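Local coordinates for DUF6844 domain-containing protein (PDB 4QVR) that is of unknown function but belongs to the DUF6844 family and, with its predicted signal peptide, is probably exported from the Francisella tularensis cytoplasm, at residues Y115-S120 with A151-F156; P328-Y333 with A362-L367. All coordinates share one frame; numbering follows the deposited sequence.

Contact 1: residues Y115-S120 with A151-F156; sequences YDYVGS and AEYISF
Two edge-to-face ring pairs carry this contact, both centred on Y117. In the first, Y153 turns its edge to one face of the Y117 ring, the centroids lying 4.9 Å apart and the planes at 75°. Y153 CD1 sits over the middle of that ring, 3.6 Å from Y117 CD1. In the second the roles change. Y117 now supplies the edge, with CE2 lying 3.9 Å from CG of F156 and above the F156 face, displaced toward its rim; these planes meet at 67°. One tyrosine thus offers a face to Y153 and an edge to F156, and the three rings form an aromatic cluster. Y117 gets there with CG anti to its backbone N (chi1 175°), a torsion that carries the ring across to the helix until OH comes to rest 3.5 Å from Y153 CA.

The cluster packs helix 134-159 against strand 117-126, an outermost strand of a three-stranded antiparallel sheet. The axes of the two short segments, running in roughly opposed directions, come within 9.2 Å of each other. Strand 264-273 adds Y273, whose ring meets that of Y153.

The polar link is indirect: a water donates to the carbonyl oxygen of S120 and, at 2.8 Å, to OE1 of E152. The other carboxylate oxygen, OE2, forms a salt bridge with K148, while Y153 OH is hydrogen-bonded to N247 ND2.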
loop_
_atom_site.group_PDB
_atom_site.type_symbol
_atom_site.label_atom_id
_atom_site.label_comp_id
_atom_site.label_asym_id
_atom_site.label_seq_id
_atom_site.Cartn_x
_atom_site.Cartn_y
_atom_site.Cartn_z
ATOM N N TYR A 115 -15.205 -1.322 -7.921
ATOM C CA TYR A 115 -14.815 -1.728 -6.548
ATOM C C TYR A 115 -15.588 -0.956 -5.502
ATOM O O TYR A 115 -16.018 0.172 -5.754
ATOM C CB TYR A 115 -13.306 -1.570 -6.349
ATOM C CG TYR A 115 -12.547 -2.339 -7.378
ATOM C CD1 TYR A 115 -12.421 -3.725 -7.280
ATOM C CD2 TYR A 115 -11.973 -1.700 -8.476
ATOM C CE1 TYR A 115 -11.748 -4.453 -8.249
ATOM C CE2 TYR A 115 -11.287 -2.417 -9.441
ATOM C CZ TYR A 115 -11.185 -3.789 -9.325
ATOM O OH TYR A 115 -10.517 -4.513 -10.279
ATOM N N ASP A 116 -15.782 -1.569 -4.330
ATOM C CA ASP A 116 -16.529 -0.919 -3.238
ATOM C C ASP A 116 -15.776 0.255 -2.642
ATOM O O ASP A 116 -16.374 1.147 -2.043
ATOM C CB ASP A 116 -16.856 -1.889 -2.107
ATOM C CG ASP A 116 -17.785 -3.019 -2.534
ATOM O OD1 ASP A 116 -18.564 -2.878 -3.522
ATOM O OD2 ASP A 116 -17.742 -4.055 -1.838
ATOM N N TYR A 117 -14.463 0.254 -2.778
ATOM C CA TYR A 117 -13.676 1.372 -2.270
ATOM C C TYR A 117 -12.504 1.630 -3.206
ATOM O O TYR A 117 -11.822 0.693 -3.622
ATOM C CB TYR A 117 -13.171 1.089 -0.842
ATOM C CG TYR A 117 -12.247 2.164 -0.275
ATOM C CD1 TYR A 117 -10.902 2.163 -0.582
ATOM C CD2 TYR A 117 -12.736 3.181 0.507
ATOM C CE1 TYR A 117 -10.052 3.151 -0.119
ATOM C CE2 TYR A 117 -11.900 4.172 0.999
ATOM C CZ TYR A 117 -10.562 4.145 0.689
ATOM O OH TYR A 117 -9.734 5.109 1.171
ATOM N N VAL A 118 -12.286 2.905 -3.519
ATOM C CA VAL A 118 -11.156 3.327 -4.330
ATOM C C VAL A 118 -10.559 4.521 -3.634
ATOM O O VAL A 118 -11.264 5.466 -3.283
ATOM C CB VAL A 118 -11.568 3.720 -5.769
ATOM C CG1 VAL A 118 -10.340 4.095 -6.601
ATOM C CG2 VAL A 118 -12.287 2.580 -6.450
ATOM N N GLY A 119 -9.249 4.495 -3.460
ATOM C CA GLY A 119 -8.559 5.565 -2.791
ATOM C C GLY A 119 -7.285 5.952 -3.513
ATOM O O GLY A 119 -6.766 5.231 -4.365
ATOM N N SER A 120 -6.800 7.123 -3.197
ATOM C CA SER A 120 -5.545 7.569 -3.758
ATOM C C SER A 120 -4.751 8.373 -2.699
ATOM O O SER A 120 -5.344 8.986 -1.794
ATOM C CB SER A 120 -5.801 8.367 -5.033
ATOM O OG SER A 120 -6.548 9.516 -4.774
ATOM N N ALA A 151 -4.031 4.085 5.697
ATOM C CA ALA A 151 -4.552 4.744 6.886
ATOM C C ALA A 151 -5.869 5.444 6.595
ATOM O O ALA A 151 -6.783 5.451 7.441
ATOM C CB ALA A 151 -3.504 5.711 7.442
ATOM N N GLU A 152 -5.994 6.002 5.394
ATOM C CA GLU A 152 -7.233 6.674 4.990
ATOM C C GLU A 152 -8.383 5.695 4.798
ATOM O O GLU A 152 -9.532 6.011 5.130
ATOM C CB GLU A 152 -6.997 7.549 3.761
ATOM C CG GLU A 152 -6.098 8.726 4.140
ATOM C CD GLU A 152 -5.831 9.702 3.023
ATOM O OE1 GLU A 152 -6.130 9.391 1.849
ATOM O OE2 GLU A 152 -5.292 10.792 3.331
ATOM N N TYR A 153 -8.072 4.515 4.279
ATOM C CA TYR A 153 -9.054 3.446 4.144
ATOM C C TYR A 153 -9.557 3.044 5.539
ATOM O O TYR A 153 -10.741 2.970 5.761
ATOM C CB TYR A 153 -8.476 2.228 3.413
ATOM C CG TYR A 153 -9.363 1.019 3.536
ATOM C CD1 TYR A 153 -10.538 0.912 2.810
ATOM C CD2 TYR A 153 -9.034 -0.022 4.375
ATOM C CE1 TYR A 153 -11.380 -0.196 2.943
ATOM C CE2 TYR A 153 -9.865 -1.122 4.511
ATOM C CZ TYR A 153 -11.038 -1.199 3.805
ATOM O OH TYR A 153 -11.854 -2.309 3.960
ATOM N N ILE A 154 -8.653 2.821 6.488
ATOM C CA ILE A 154 -9.059 2.457 7.843
ATOM C C ILE A 154 -9.927 3.530 8.487
ATOM O O ILE A 154 -10.962 3.236 9.093
ATOM C CB ILE A 154 -7.829 2.134 8.713
ATOM C CG1 ILE A 154 -7.182 0.844 8.185
ATOM C CG2 ILE A 154 -8.234 1.945 10.177
ATOM C CD1 ILE A 154 -5.826 0.550 8.783
ATOM N N SER A 155 -9.522 4.772 8.313
ATOM C CA SER A 155 -10.245 5.915 8.845
ATOM C C SER A 155 -11.665 5.969 8.267
ATOM O O SER A 155 -12.627 6.247 8.959
ATOM C CB SER A 155 -9.477 7.194 8.489
ATOM O OG SER A 155 -10.074 8.341 9.060
ATOM N N PHE A 156 -11.769 5.689 6.983
ATOM C CA PHE A 156 -13.034 5.664 6.278
ATOM C C PHE A 156 -13.891 4.516 6.826
ATOM O O PHE A 156 -15.067 4.685 7.090
ATOM C CB PHE A 156 -12.761 5.501 4.787
ATOM C CG PHE A 156 -13.982 5.521 3.961
ATOM C CD1 PHE A 156 -14.777 4.385 3.858
ATOM C CD2 PHE A 156 -14.344 6.673 3.273
ATOM C CE1 PHE A 156 -15.932 4.399 3.101
ATOM C CE2 PHE A 156 -15.501 6.693 2.509
ATOM C CZ PHE A 156 -16.298 5.556 2.426
HETATM O O HOH W 1 -4.708 11.054 0.160
#

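Contact 2: residues P328-Y333 with A362-L367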
loop_
_atom_site.group_PDB
_atom_site.type_symbol
_atom_site.label_atom_id
_atom_site.label_comp_id
_atom_site.label_asym_id
_atom_site.label_seq_id
_atom_site.Cartn_x
_atom_site.Cartn_y
_atom_site.Cartn_z
ATOM N N PRO A 328 -3.257 -17.299 -8.983
ATOM C CA PRO A 328 -2.817 -15.970 -8.621
ATOM C C PRO A 328 -1.344 -15.938 -8.292
ATOM O O PRO A 328 -0.774 -16.895 -7.802
ATOM C CB PRO A 328 -3.631 -15.642 -7.364
ATOM C CG PRO A 328 -4.075 -16.961 -6.820
ATOM C CD PRO A 328 -4.177 -17.884 -7.988
ATOM N N TYR A 329 -0.727 -14.812 -8.563
ATOM C CA TYR A 329 0.659 -14.652 -8.248
ATOM C C TYR A 329 0.821 -13.204 -7.855
ATOM O O TYR A 329 -0.007 -12.358 -8.192
ATOM C CB TYR A 329 1.530 -15.033 -9.454
ATOM C CG TYR A 329 1.194 -14.239 -10.686
ATOM C CD1 TYR A 329 1.495 -12.898 -10.756
ATOM C CD2 TYR A 329 0.581 -14.822 -11.774
ATOM C CE1 TYR A 329 1.197 -12.153 -11.867
ATOM C CE2 TYR A 329 0.278 -14.076 -12.901
ATOM C CZ TYR A 329 0.597 -12.740 -12.934
ATOM O OH TYR A 329 0.322 -11.962 -14.029
ATOM N N ILE A 330 1.896 -12.911 -7.149
ATOM C CA ILE A 330 2.150 -11.569 -6.711
ATOM C C ILE A 330 3.416 -11.049 -7.359
ATOM O O ILE A 330 4.440 -11.712 -7.320
ATOM C CB ILE A 330 2.286 -11.551 -5.190
ATOM C CG1 ILE A 330 0.953 -12.024 -4.594
ATOM C CG2 ILE A 330 2.657 -10.151 -4.701
ATOM C CD1 ILE A 330 1.046 -12.525 -3.180
ATOM N N LEU A 331 3.327 -9.875 -7.975
ATOM C CA LEU A 331 4.475 -9.256 -8.596
ATOM C C LEU A 331 4.926 -8.169 -7.661
ATOM O O LEU A 331 4.116 -7.575 -6.976
ATOM C CB LEU A 331 4.120 -8.642 -9.930
ATOM C CG LEU A 331 3.546 -9.595 -10.962
ATOM C CD1 LEU A 331 3.332 -8.832 -12.262
ATOM C CD2 LEU A 331 4.481 -10.753 -11.177
ATOM N N ALA A 332 6.230 -7.941 -7.621
ATOM C CA ALA A 332 6.829 -6.919 -6.793
ATOM C C ALA A 332 7.844 -6.198 -7.645
ATOM O O ALA A 332 8.724 -6.837 -8.247
ATOM C CB ALA A 332 7.522 -7.533 -5.608
ATOM N N TYR A 333 7.721 -4.874 -7.689
ATOM C CA TYR A 333 8.633 -4.027 -8.446
ATOM C C TYR A 333 9.749 -3.506 -7.592
ATOM O O TYR A 333 9.573 -3.296 -6.406
ATOM C CB TYR A 333 7.879 -2.830 -8.983
ATOM C CG TYR A 333 6.725 -3.193 -9.892
ATOM C CD1 TYR A 333 6.950 -3.599 -11.193
ATOM C CD2 TYR A 333 5.405 -3.087 -9.456
ATOM C CE1 TYR A 333 5.889 -3.924 -12.046
ATOM C CE2 TYR A 333 4.344 -3.381 -10.303
ATOM C CZ TYR A 333 4.596 -3.813 -11.596
ATOM O OH TYR A 333 3.554 -4.115 -12.439
ATOM N N ALA A 362 11.555 -6.000 -0.119
ATOM C CA ALA A 362 10.992 -5.224 0.969
ATOM C C ALA A 362 9.494 -4.943 0.711
ATOM O O ALA A 362 8.693 -4.860 1.646
ATOM C CB ALA A 362 11.771 -3.934 1.172
ATOM N N ASN A 363 9.106 -4.795 -0.549
ATOM C CA ASN A 363 7.700 -4.592 -0.889
ATOM C C ASN A 363 6.858 -5.817 -0.475
ATOM O O ASN A 363 5.730 -5.688 0.025
ATOM C CB ASN A 363 7.547 -4.314 -2.384
ATOM C CG ASN A 363 7.920 -2.887 -2.771
ATOM O OD1 ASN A 363 7.782 -1.951 -1.994
ATOM N ND2 ASN A 363 8.333 -2.717 -3.990
ATOM N N LEU A 364 7.402 -7.014 -0.681
ATOM C CA LEU A 364 6.716 -8.230 -0.275
ATOM C C LEU A 364 6.662 -8.354 1.248
ATOM O O LEU A 364 5.642 -8.747 1.795
ATOM C CB LEU A 364 7.361 -9.473 -0.899
ATOM C CG LEU A 364 7.184 -9.593 -2.425
ATOM C CD1 LEU A 364 8.011 -10.757 -2.944
ATOM C CD2 LEU A 364 5.713 -9.746 -2.816
ATOM N N VAL A 365 7.741 -8.002 1.932
ATOM C CA VAL A 365 7.756 -8.056 3.395
ATOM C C VAL A 365 6.652 -7.175 3.981
ATOM O O VAL A 365 5.916 -7.594 4.857
ATOM C CB VAL A 365 9.128 -7.641 3.954
ATOM C CG1 VAL A 365 9.063 -7.419 5.472
ATOM C CG2 VAL A 365 10.193 -8.690 3.595
ATOM N N THR A 366 6.517 -5.966 3.460
ATOM C CA THR A 366 5.485 -5.056 3.894
ATOM C C THR A 366 4.049 -5.594 3.620
ATOM O O THR A 366 3.097 -5.382 4.398
ATOM C CB THR A 366 5.690 -3.726 3.143
ATOM O OG1 THR A 366 6.997 -3.234 3.455
ATOM C CG2 THR A 366 4.666 -2.719 3.546
ATOM N N LEU A 367 3.898 -6.257 2.491
ATOM C CA LEU A 367 2.626 -6.849 2.108
ATOM C C LEU A 367 2.213 -7.911 3.117
ATOM O O LEU A 367 1.105 -7.944 3.607
ATOM C CB LEU A 367 2.772 -7.530 0.746
ATOM C CG LEU A 367 1.568 -8.340 0.273
ATOM C CD1 LEU A 367 0.378 -7.395 0.133
ATOM C CD2 LEU A 367 1.907 -9.046 -1.034
#
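Helix 349-370 packs across one face of the four-stranded antiparallel sheet to which strand 328-337 belongs, and this contact joins the two in the buried interior. The axes of the short segments approach to 8.3 Å, with their N-to-C directions at 129°, and the CA atoms of A332 and N363 come nearest across it. I330 and A332, alternate residues of the strand, both direct their side chains at the helix.

Most of the contact is aliphatic. CG2 of I330 lies 3.6 Å from L364 CD2 and 3.9 Å from L367 CD2, so that a single methyl meets two leucines three residues, about one helical turn, apart. Chi1 of -62° at I330 turns CG2 opposite the main-chain N, from where it meets L364, and the side chain meets L367 tip to tip. The L364 side chain runs obliquely across that of I330 and also reaches A332, whose CB is 3.8 Å from L364 CG. W448 of the adjoining strand 440-448 touches both I330 and L364, and I318 on the other flanking strand meets L367 and N363.

The polar component is a single weak hydrogen bond from N363 ND2 to Y333 O, 2.8 Å long but bent, with an N-H...O angle of 119°. The other end of the amide, OD1, accepts from Q139. N363 therefore uses both of its polar ends within a buried setting. The bent geometry is consistent with methyl packing contributing more than this bond to the strand-helix interface.

How the contacts relate
Contact 1 is a surface contact, with one buried residue among the five that touch, and contact 2 a buried one, with five of six. Each sets a helix against an antiparallel sheet. The segments lie on four different elements, 115-120 in the three-stranded sheet and 328-333 in the four-stranded one, yet helix 134-159 of contact 1 also reaches contact 2, through Q139 to N363. The two centres are 20 Å apart and the nearest atoms about 11 Å. Buried areas are alike, 226 and 231 Å², but the chemistry differs. Ring packing and a water bridge serve the surface contact, aliphatic packing and a weak direct hydrogen bond from an asparagine side chain the interior one.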